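PDB 3TSA: NDP-rhamnosyltransferase from Saccharopolyspora spinosa, which is a rhamnosyltransferase with the two-domain GT-B glycosyltransferase fold, each domain built round a parallel beta sheet. Local coordinates for residues P173-S185 with D190-Y202. Residues are numbered along the deposited sequence; the frame is centred on the assembly and turned at random.
Sequences PTPELILDPCPPS and DAPQGAPVQYVPY
Leu179 pairs with Ala195, and Asp180 with Pro196, where strand 195-196 joins strand 177-180 in parallel as the outermost strand of the N-terminal Rossmann-like sheet of this GT-B protein. Backbone bonds hold the ladder: Ala195 N gives to Ile178 O at 2.7 Å, Asp180 N to Ala195 O at 2.8 Å, and Val197 N more loosely to Asp180 O at 3.2 Å, this last donor standing above the carbonyl plane. Proline suits the position between Ala195 and Val197: the two donors on this side of the ladder are the N-H groups of those neighbours, so none is asked of it, and its CA-H still leans on Asp180 O. The other edge of strand 177-180 is bonded to Leu140 and Arg142.

The apolar contacts are made by single methyl and methylene groups. Ala195 CB meets Leu177 CD1 at 3.9 Å and Leu179 CD2, both from strand 177-180. Val197 sets CG1 between its own backbone N and carbonyl carbon (chi1 60°), which brings that methyl to 4.0 Å from Leu179 CB and also near Pro181 CB. Beside Ile178, Gly194 has no side chain, which lets its CA lie 3.2 Å from Ile178 O. Two residues before Gly194, Pro192 CB is met by Ile178 CD1, the side chains crossing at a slant.

Polar links continue beyond the ladder through water. One water joins Ile178 N to Gln193 O, and another joins Pro181 O to Tyr199 N. Asp180 gathers several partners: OD2 forms a salt bridge with Arg142, which also bonds Pro192 O, and is met by Gln187, while a third water bridges OD2 to Gly194 N. With Asp180 CG anti to the backbone N (chi1 -171°), Cys182 N meets Asp180 OD1 at 2.9 Å, from above the carboxylate plane, closing an Asx turn.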
ATOM      1  N   PRO A 173      18.739  25.324   2.210  1.00 21.31           N
ATOM      2  CA  PRO A 173      18.049  25.884   1.019  1.00 22.58           C
ATOM      3  C   PRO A 173      16.531  26.039   1.233  1.00 24.23           C
ATOM      4  O   PRO A 173      15.937  25.263   1.992  1.00 23.16           O
ATOM      5  CB  PRO A 173      18.262  24.818  -0.064  1.00 23.94           C
ATOM      6  CG  PRO A 173      19.465  23.995   0.408  1.00 21.06           C
ATOM      7  CD  PRO A 173      19.542  24.113   1.901  1.00 21.54           C
ATOM      8  N   THR A 174      15.934  26.979   0.499  1.00 25.81           N
ATOM      9  CA  THR A 174      14.471  27.015   0.341  1.00 26.79           C
ATOM     10  C   THR A 174      14.018  25.774  -0.462  1.00 25.26           C
ATOM     11  O   THR A 174      14.616  25.408  -1.482  1.00 26.28           O
ATOM     12  CB  THR A 174      13.966  28.389  -0.270  1.00 28.45           C
ATOM     13  OG1 THR A 174      14.348  29.437   0.623  1.00 31.21           O
ATOM     14  CG2 THR A 174      12.442  28.459  -0.304  1.00 29.35           C
ATOM     15  N   PRO A 175      12.952  25.089   0.004  1.00 22.42           N
ATOM     16  CA  PRO A 175      12.525  23.942  -0.820  1.00 22.62           C
ATOM     17  C   PRO A 175      11.895  24.382  -2.150  1.00 23.04           C
ATOM     18  O   PRO A 175      11.338  25.505  -2.262  1.00 23.96           O
ATOM     19  CB  PRO A 175      11.503  23.212   0.075  1.00 20.62           C
ATOM     20  CG  PRO A 175      10.896  24.405   0.934  1.00 23.46           C
ATOM     21  CD  PRO A 175      12.159  25.228   1.237  1.00 22.74           C
ATOM     22  N   GLU A 176      11.883  23.469  -3.108  1.00 22.45           N
ATOM     23  CA  GLU A 176      11.215  23.680  -4.404  1.00 24.48           C
ATOM     24  C   GLU A 176       9.728  23.958  -4.276  1.00 24.32           C
ATOM     25  O   GLU A 176       9.165  24.775  -5.048  1.00 24.53           O
ATOM     26  CB  GLU A 176      11.386  22.453  -5.295  1.00 24.52           C
ATOM     27  CG  GLU A 176      11.973  22.712  -6.580  1.00 34.02           C
ATOM     28  CD  GLU A 176      13.285  23.432  -6.404  1.00 43.26           C
ATOM     29  OE1 GLU A 176      13.322  24.592  -6.889  1.00 48.68           O
ATOM     30  OE2 GLU A 176      14.223  22.887  -5.725  1.00 44.88           O
ATOM     31  N   LEU A 177       9.078  23.312  -3.291  1.00 22.01           N
ATOM     32  CA  LEU A 177       7.619  23.231  -3.276  1.00 18.90           C
ATOM     33  C   LEU A 177       7.291  22.753  -1.835  1.00 18.59           C
ATOM     34  O   LEU A 177       8.058  21.986  -1.253  1.00 17.11           O
ATOM     35  CB  LEU A 177       7.223  22.150  -4.312  1.00 19.92           C
ATOM     36  CG  LEU A 177       5.756  21.845  -4.483  1.00 23.97           C
ATOM     37  CD1 LEU A 177       5.031  23.157  -4.807  1.00 21.71           C
ATOM     38  CD2 LEU A 177       5.513  20.768  -5.568  1.00 23.44           C
ATOM     39  N   ILE A 178       6.180  23.217  -1.261  1.00 17.56           N
ATOM     40  CA  ILE A 178       5.640  22.600   0.008  1.00 16.12           C
ATOM     41  C   ILE A 178       4.284  22.037  -0.352  1.00 17.02           C
ATOM     42  O   ILE A 178       3.482  22.768  -1.005  1.00 17.42           O
ATOM     43  CB  ILE A 178       5.408  23.672   1.084  1.00 15.74           C
ATOM     44  CG1 ILE A 178       6.780  24.354   1.351  1.00 16.19           C
ATOM     45  CG2 ILE A 178       4.940  22.987   2.332  1.00 16.72           C
ATOM     46  CD1 ILE A 178       6.710  25.628   2.274  1.00 18.10           C
ATOM     47  N   LEU A 179       4.007  20.764  -0.002  1.00 11.74           N
ATOM     48  CA  LEU A 179       2.638  20.256  -0.264  1.00 13.90           C
ATOM     49  C   LEU A 179       1.859  20.331   1.054  1.00 13.66           C
ATOM     50  O   LEU A 179       2.413  20.018   2.100  1.00 15.53           O
ATOM     51  CB  LEU A 179       2.647  18.813  -0.734  1.00 14.03           C
ATOM     52  CG  LEU A 179       3.475  18.599  -2.010  1.00 19.37           C
ATOM     53  CD1 LEU A 179       3.334  17.114  -2.331  1.00 18.51           C
ATOM     54  CD2 LEU A 179       2.911  19.373  -3.152  1.00 17.54           C
ATOM     55  N   ASP A 180       0.584  20.727   0.991  1.00 11.90           N
ATOM     56  CA  ASP A 180      -0.175  20.996   2.221  1.00 13.34           C
ATOM     57  C   ASP A 180      -1.576  20.382   2.111  1.00 12.06           C
ATOM     58  O   ASP A 180      -2.434  20.895   1.339  1.00 14.05           O
ATOM     59  CB  ASP A 180      -0.257  22.577   2.366  1.00 12.56           C
ATOM     60  CG  ASP A 180      -0.801  22.977   3.677  1.00 11.97           C
ATOM     61  OD1 ASP A 180      -1.272  22.086   4.437  1.00 13.92           O
ATOM     62  OD2 ASP A 180      -0.747  24.220   3.975  1.00 14.18           O
ATOM     63  N   PRO A 181      -1.889  19.339   2.950  1.00 12.40           N
ATOM     64  CA  PRO A 181      -3.211  18.768   2.955  1.00 11.81           C
ATOM     65  C   PRO A 181      -4.158  19.441   4.001  1.00 11.83           C
ATOM     66  O   PRO A 181      -5.329  19.081   4.116  1.00 12.57           O
ATOM     67  CB  PRO A 181      -2.933  17.320   3.375  1.00 13.36           C
ATOM     68  CG  PRO A 181      -1.798  17.458   4.473  1.00 11.66           C
ATOM     69  CD  PRO A 181      -0.921  18.633   3.831  1.00 13.18           C
ATOM     70  N   CYS A 182      -3.640  20.402   4.776  1.00 12.03           N
ATOM     71  CA  CYS A 182      -4.522  21.066   5.718  1.00 10.80           C
ATOM     72  C   CYS A 182      -5.609  21.965   5.073  1.00 12.92           C
ATOM     73  O   CYS A 182      -5.314  22.730   4.166  1.00 12.88           O
ATOM     74  CB  CYS A 182      -3.619  21.949   6.642  1.00 11.23           C
ATOM     75  SG  CYS A 182      -4.525  22.678   8.044  1.00 13.43           S
ATOM     76  N   PRO A 183      -6.871  21.840   5.513  1.00 13.92           N
ATOM     77  CA  PRO A 183      -7.897  22.760   5.063  1.00 15.01           C
ATOM     78  C   PRO A 183      -7.345  24.201   5.210  1.00 15.39           C
ATOM     79  O   PRO A 183      -6.857  24.562   6.270  1.00 13.64           O
ATOM     80  CB  PRO A 183      -9.061  22.445   6.023  1.00 13.77           C
ATOM     81  CG  PRO A 183      -8.853  20.980   6.384  1.00 14.49           C
ATOM     82  CD  PRO A 183      -7.372  20.862   6.515  1.00 15.27           C
ATOM     83  N   PRO A 184      -7.307  25.048   4.126  1.00 13.30           N
ATOM     84  CA  PRO A 184      -6.619  26.351   4.279  1.00 13.75           C
ATOM     85  C   PRO A 184      -7.166  27.213   5.395  1.00 12.53           C
ATOM     86  O   PRO A 184      -6.397  27.966   5.992  1.00 12.65           O
ATOM     87  CB  PRO A 184      -6.869  27.040   2.934  1.00 14.84           C
ATOM     88  CG  PRO A 184      -6.774  25.793   1.951  1.00 13.69           C
ATOM     89  CD  PRO A 184      -7.548  24.669   2.709  1.00 14.69           C
ATOM     90  N   SER A 185      -8.476  27.116   5.693  1.00 13.01           N
ATOM     91  CA  SER A 185      -9.060  28.004   6.749  1.00 12.66           C
ATOM     92  C   SER A 185      -8.472  27.611   8.099  1.00 13.39           C
ATOM     93  O   SER A 185      -8.543  28.423   9.024  1.00 13.35           O
ATOM     94  CB  SER A 185     -10.602  27.918   6.829  1.00 11.98           C
ATOM     95  OG  SER A 185     -10.979  26.595   7.237  1.00 12.23           O
ATOM     96  N   ASP A 190       1.054  31.832  10.075  1.00 15.17           N
ATOM     97  CA  ASP A 190       2.427  32.095   9.646  1.00 15.43           C
ATOM     98  C   ASP A 190       3.139  31.018   8.861  1.00 15.09           C
ATOM     99  O   ASP A 190       4.370  31.111   8.577  1.00 15.38           O
ATOM    100  CB  ASP A 190       3.292  32.559  10.864  1.00 16.56           C
ATOM    101  CG  ASP A 190       3.418  31.531  11.888  1.00 21.41           C
ATOM    102  OD1 ASP A 190       2.827  30.424  11.738  1.00 19.14           O
ATOM    103  OD2 ASP A 190       4.134  31.806  12.879  1.00 18.29           O
ATOM    104  N   ALA A 191       2.385  30.014   8.419  1.00 16.24           N
ATOM    105  CA  ALA A 191       2.967  28.987   7.570  1.00 15.66           C
ATOM    106  C   ALA A 191       3.071  29.497   6.118  1.00 15.13           C
ATOM    107  O   ALA A 191       2.058  29.971   5.589  1.00 15.48           O
ATOM    108  CB  ALA A 191       2.022  27.707   7.631  1.00 14.44           C
ATOM    109  N   PRO A 192       4.256  29.391   5.498  1.00 16.14           N
ATOM    110  CA  PRO A 192       4.478  29.851   4.126  1.00 17.65           C
ATOM    111  C   PRO A 192       3.501  29.168   3.205  1.00 18.12           C
ATOM    112  O   PRO A 192       3.029  28.054   3.539  1.00 17.55           O
ATOM    113  CB  PRO A 192       5.904  29.321   3.854  1.00 16.57           C
ATOM    114  CG  PRO A 192       6.606  29.617   5.081  1.00 22.76           C
ATOM    115  CD  PRO A 192       5.540  28.920   6.063  1.00 16.51           C
ATOM    116  N   GLN A 193       3.162  29.763   2.061  1.00 15.58           N
ATOM    117  CA  GLN A 193       2.191  29.141   1.161  1.00 19.60           C
ATOM    118  C   GLN A 193       2.674  27.739   0.642  1.00 19.51           C
ATOM    119  O   GLN A 193       3.857  27.530   0.332  1.00 21.50           O
ATOM    120  CB  GLN A 193       1.890  30.061  -0.029  1.00 20.15           C
ATOM    121  CG  GLN A 193       0.868  29.470  -1.024  1.00 24.35           C
ATOM    122  CD  GLN A 193       0.648  30.346  -2.197  1.00 37.89           C
ATOM    123  OE1 GLN A 193       1.007  31.537  -2.165  1.00 41.85           O
ATOM    124  NE2 GLN A 193       0.056  29.782  -3.272  1.00 39.64           N
ATOM    125  N   GLY A 194       1.774  26.777   0.637  1.00 18.06           N
ATOM    126  CA  GLY A 194       2.074  25.478   0.047  1.00 17.93           C
ATOM    127  C   GLY A 194       0.975  25.084  -0.938  1.00 17.93           C
ATOM    128  O   GLY A 194      -0.182  25.551  -0.869  1.00 19.78           O
ATOM    129  N   ALA A 195       1.332  24.238  -1.864  1.00 15.68           N
ATOM    130  CA  ALA A 195       0.403  23.765  -2.873  1.00 16.37           C
ATOM    131  C   ALA A 195      -0.614  22.756  -2.236  1.00 16.19           C
ATOM    132  O   ALA A 195      -0.203  21.913  -1.406  1.00 16.08           O
ATOM    133  CB  ALA A 195       1.211  23.052  -3.970  1.00 16.41           C
ATOM    134  N   PRO A 196      -1.920  22.846  -2.604  1.00 15.23           N
ATOM    135  CA  PRO A 196      -2.920  21.944  -2.008  1.00 15.38           C
ATOM    136  C   PRO A 196      -2.734  20.527  -2.465  1.00 14.30           C
ATOM    137  O   PRO A 196      -2.496  20.320  -3.652  1.00 16.04           O
ATOM    138  CB  PRO A 196      -4.297  22.501  -2.460  1.00 13.67           C
ATOM    139  CG  PRO A 196      -3.932  23.382  -3.773  1.00 14.57           C
ATOM    140  CD  PRO A 196      -2.484  23.809  -3.581  1.00 16.12           C
ATOM    141  N   VAL A 197      -2.875  19.573  -1.524  1.00 13.36           N
ATOM    142  CA  VAL A 197      -3.044  18.167  -1.925  1.00 13.83           C
ATOM    143  C   VAL A 197      -4.178  17.610  -1.086  1.00 14.34           C
ATOM    144  O   VAL A 197      -4.120  17.710   0.148  1.00 14.83           O
ATOM    145  CB  VAL A 197      -1.716  17.327  -1.855  1.00 13.59           C
ATOM    146  CG1 VAL A 197      -1.077  17.267  -0.397  1.00 14.64           C
ATOM    147  CG2 VAL A 197      -1.956  15.915  -2.339  1.00 12.72           C
ATOM    148  N   GLN A 198      -5.183  16.984  -1.708  1.00 11.57           N
ATOM    149  CA  GLN A 198      -6.364  16.487  -0.972  1.00 12.27           C
ATOM    150  C   GLN A 198      -5.985  15.334  -0.002  1.00 12.92           C
ATOM    151  O   GLN A 198      -5.316  14.339  -0.382  1.00 13.16           O
ATOM    152  CB  GLN A 198      -7.432  15.951  -1.986  1.00 13.93           C
ATOM    153  CG  GLN A 198      -8.706  15.687  -1.310  1.00 15.30           C
ATOM    154  CD  GLN A 198      -9.823  15.351  -2.228  1.00 20.31           C
ATOM    155  OE1 GLN A 198      -9.972  15.913  -3.347  1.00 22.62           O
ATOM    156  NE2 GLN A 198     -10.688  14.516  -1.740  1.00 20.51           N
ATOM    157  N   TYR A 199      -6.436  15.478   1.252  1.00 12.24           N
ATOM    158  CA  TYR A 199      -6.228  14.429   2.280  1.00 12.04           C
ATOM    159  C   TYR A 199      -7.033  13.206   1.820  1.00 13.29           C
ATOM    160  O   TYR A 199      -8.238  13.339   1.566  1.00 15.48           O
ATOM    161  CB  TYR A 199      -6.722  14.957   3.663  1.00 13.31           C
ATOM    162  CG  TYR A 199      -6.541  13.852   4.689  1.00 12.31           C
ATOM    163  CD1 TYR A 199      -5.232  13.466   5.107  1.00 15.82           C
ATOM    164  CD2 TYR A 199      -7.618  13.133   5.121  1.00 12.56           C
ATOM    165  CE1 TYR A 199      -5.039  12.377   5.958  1.00 13.17           C
ATOM    166  CE2 TYR A 199      -7.442  12.077   6.031  1.00 14.76           C
ATOM    167  CZ  TYR A 199      -6.168  11.693   6.416  1.00 14.16           C
ATOM    168  OH  TYR A 199      -6.056  10.571   7.278  1.00 18.70           O
ATOM    169  N   VAL A 200      -6.380  12.029   1.808  1.00 13.05           N
ATOM    170  CA  VAL A 200      -7.083  10.764   1.546  1.00 13.78           C
ATOM    171  C   VAL A 200      -6.933   9.998   2.832  1.00 15.83           C
ATOM    172  O   VAL A 200      -5.827   9.766   3.279  1.00 15.90           O
ATOM    173  CB  VAL A 200      -6.379   9.989   0.442  1.00 14.72           C
ATOM    174  CG1 VAL A 200      -7.014   8.583   0.321  1.00 18.75           C
ATOM    175  CG2 VAL A 200      -6.598  10.732  -0.850  1.00 17.17           C
ATOM    176  N   PRO A 201      -8.053   9.585   3.418  1.00 17.32           N
ATOM    177  CA  PRO A 201      -7.879   8.912   4.693  1.00 19.25           C
ATOM    178  C   PRO A 201      -7.069   7.638   4.488  1.00 21.40           C
ATOM    179  O   PRO A 201      -7.335   6.830   3.575  1.00 24.59           O
ATOM    180  CB  PRO A 201      -9.329   8.645   5.164  1.00 19.25           C
ATOM    181  CG  PRO A 201     -10.092   9.789   4.571  1.00 21.54           C
ATOM    182  CD  PRO A 201      -9.462   9.934   3.150  1.00 20.48           C
ATOM    183  N   TYR A 202      -6.001   7.519   5.233  1.00 20.64           N
ATOM    184  CA  TYR A 202      -5.278   6.277   5.338  1.00 20.19           C
ATOM    185  C   TYR A 202      -5.011   6.137   6.767  1.00 20.82           C
ATOM    186  O   TYR A 202      -4.255   6.918   7.349  1.00 21.87           O
ATOM    187  CB  TYR A 202      -3.921   6.296   4.603  1.00 17.96           C
ATOM    188  CG  TYR A 202      -3.159   5.024   4.854  1.00 17.85           C
ATOM    189  CD1 TYR A 202      -3.668   3.785   4.401  1.00 18.45           C
ATOM    190  CD2 TYR A 202      -1.979   5.035   5.615  1.00 16.48           C
ATOM    191  CE1 TYR A 202      -2.958   2.593   4.694  1.00 16.60           C
ATOM    192  CE2 TYR A 202      -1.234   3.831   5.941  1.00 16.48           C
ATOM    193  CZ  TYR A 202      -1.771   2.600   5.405  1.00 14.68           C
ATOM    194  OH  TYR A 202      -1.135   1.390   5.723  1.00 17.98           O
TER
HETATM  195  O   HOH W   1       5.060  25.831  -2.024  1.00 25.05           O
HETATM  196  O   HOH W   2      -0.439  26.613   2.561  1.00 15.97           O
HETATM  197  O   HOH W   3      -7.029  18.148   2.204  1.00 12.69           O